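Local coordinates for nigerythrin (Desulfovibrio vulgaris subsp. vulgaris, PDB 1YUZ), which reduces peroxide at the expense of NADH in vitro, as a homodimeric rubrerythrin-family protein with hemerythrin-like diiron and rubredoxin-like iron centres, at the interface of chains A and B. Numbering follows the deposited sequence. Chains: chain A/B, Nigerythrin.

The interface of chains A and B. Residues chain A 1, 14-15, 146, 150; chain B 105, 160-161, 163.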
loop_
_atom_site.group_PDB
_atom_site.type_symbol
_atom_site.label_atom_id
_atom_site.label_comp_id
_atom_site.label_asym_id
_atom_site.label_seq_id
_atom_site.Cartn_x
_atom_site.Cartn_y
_atom_site.Cartn_z
ATOM N N MET A 1 -11.863 -0.095 4.500
ATOM C CA MET A 1 -12.328 1.258 4.913
ATOM C C MET A 1 -13.628 1.153 5.697
ATOM O O MET A 1 -14.626 0.636 5.201
ATOM C CB MET A 1 -12.540 2.140 3.685
ATOM C CG MET A 1 -12.935 3.564 4.017
ATOM S SD MET A 1 -13.199 4.549 2.542
ATOM C CE MET A 1 -13.515 6.151 3.262
ATOM N N THR A 14 -9.003 13.756 7.478
ATOM C CA THR A 14 -7.644 14.227 7.696
ATOM C C THR A 14 -6.577 13.543 6.846
ATOM O O THR A 14 -5.394 13.587 7.178
ATOM C CB THR A 14 -7.258 14.135 9.190
ATOM O OG1 THR A 14 -7.306 12.771 9.621
ATOM C CG2 THR A 14 -8.224 14.966 10.041
ATOM N N ASN A 15 -6.987 12.901 5.756
ATOM C CA ASN A 15 -6.013 12.274 4.871
ATOM C C ASN A 15 -6.073 12.896 3.478
ATOM O O ASN A 15 -5.934 12.212 2.464
ATOM C CB ASN A 15 -6.200 10.744 4.812
ATOM C CG ASN A 15 -7.594 10.319 4.378
ATOM O OD1 ASN A 15 -8.492 11.140 4.203
ATOM N ND2 ASN A 15 -7.775 9.016 4.205
ATOM N N LYS A 146 -10.418 10.338 -5.170
ATOM C CA LYS A 146 -9.301 10.255 -4.236
ATOM C C LYS A 146 -9.522 9.194 -3.162
ATOM O O LYS A 146 -8.620 8.411 -2.861
ATOM C CB LYS A 146 -9.077 11.632 -3.593
ATOM C CG LYS A 146 -8.006 11.697 -2.509
ATOM C CD LYS A 146 -8.591 11.374 -1.136
ATOM C CE LYS A 146 -7.608 11.671 -0.005
ATOM N NZ LYS A 146 -6.442 10.736 0.009
ATOM N N SER A 150 -7.188 5.158 -2.465
ATOM C CA SER A 150 -6.473 4.593 -1.331
ATOM C C SER A 150 -7.059 3.227 -0.970
ATOM O O SER A 150 -6.345 2.360 -0.476
ATOM C CB SER A 150 -6.485 5.558 -0.138
ATOM O OG SER A 150 -7.794 5.960 0.199
ATOM N N ASP B 105 -1.192 11.558 7.974
ATOM C CA ASP B 105 -1.564 10.875 6.743
ATOM C C ASP B 105 -0.377 10.762 5.795
ATOM O O ASP B 105 -0.138 9.702 5.221
ATOM C CB ASP B 105 -2.768 11.569 6.070
ATOM C CG ASP B 105 -2.469 12.983 5.592
ATOM O OD1 ASP B 105 -1.756 13.736 6.293
ATOM O OD2 ASP B 105 -2.982 13.352 4.511
ATOM N N TYR B 160 -4.362 4.497 6.929
ATOM C CA TYR B 160 -4.575 5.723 6.168
ATOM C C TYR B 160 -6.044 5.819 5.755
ATOM O O TYR B 160 -6.667 6.874 5.876
ATOM C CB TYR B 160 -3.677 5.708 4.928
ATOM C CG TYR B 160 -3.796 6.910 4.016
ATOM C CD1 TYR B 160 -2.996 8.038 4.203
ATOM C CD2 TYR B 160 -4.663 6.892 2.924
ATOM C CE1 TYR B 160 -3.047 9.109 3.316
ATOM C CE2 TYR B 160 -4.724 7.959 2.034
ATOM C CZ TYR B 160 -3.909 9.058 2.235
ATOM O OH TYR B 160 -3.936 10.090 1.330
ATOM N N ASN B 161 -6.600 4.713 5.273
ATOM C CA ASN B 161 -7.994 4.702 4.849
ATOM C C ASN B 161 -8.949 4.939 6.007
ATOM O O ASN B 161 -10.010 5.535 5.825
ATOM C CB ASN B 161 -8.326 3.381 4.158
ATOM C CG ASN B 161 -7.681 3.275 2.803
ATOM O OD1 ASN B 161 -7.464 4.286 2.147
ATOM N ND2 ASN B 161 -7.378 2.064 2.370
ATOM N N ILE B 163 -8.060 6.634 8.813
ATOM C CA ILE B 163 -7.410 7.622 9.658
ATOM C C ILE B 163 -8.369 8.331 10.614
ATOM O O ILE B 163 -7.983 8.695 11.723
ATOM C CB ILE B 163 -6.643 8.663 8.803
ATOM C CG1 ILE B 163 -5.750 9.516 9.705
ATOM C CG2 ILE B 163 -7.619 9.534 8.026
ATOM C CD1 ILE B 163 -4.693 10.301 8.956
HETATM O O HOH W 1 -10.225 7.406 3.714
HETATM O O HOH W 2 -3.380 13.673 9.107
#
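A:Asn15 lies across the ring of B:Tyr160, its CB over one face, 4.0 Å from the ring centroid and offset toward the rim. With chi1 at 57°, CG sits between the backbone N and carbonyl carbon, and the carboxamide is turned toward B:Tyr160's own carbonyl: ND2 gives a hydrogen bond to B:Tyr160 O at 2.9 Å, from above the carbonyl plane. Alongside, it runs past B:Ile163 in the opposite direction, CB against the CG2 methyl. The phenol tip is met end-on by A:Lys146, whose chain bends at chi2 and chi4 to bring the side-chain amino nitrogen NZ to B:Tyr160 OH at 2.9 Å. That hydroxyl also lies 3.1 Å from A:Asn15 O, close enough to donate a hydrogen bond.

Beside the ring, A:Ser150 pairs with B:Asn161. B:Asn161 ND2 donates to A:Ser150 O at 3.0 Å from well above the carbonyl plane, yet that oxygen lies in the plane of the asparagine amide (5° out), consistent with the modelled flip. A:Ser150 OG meets B:Asn161 OD1 at 2.6 Å, a short bond of doubtful geometry because OD1 crowds the serine CB.

Packing is looser around this core. Water 1 links A:Asn15 ND2 to B:Asn161 O, and A:Met1 merely brings its CG within 4.0 Å of that oxygen. B:Asp105 CB still packs directly on A:Asn15 CA at 3.5 Å, but toward A:Thr14 O water 2 makes the bridge, to the aspartate's backbone N and OD1.

The patch belongs to the two-fold homodimer interface: the N-terminal segment and helix 136-161 of chain A meet the C-terminal end of the same helix in chain B, beside the start of B helix 104-132.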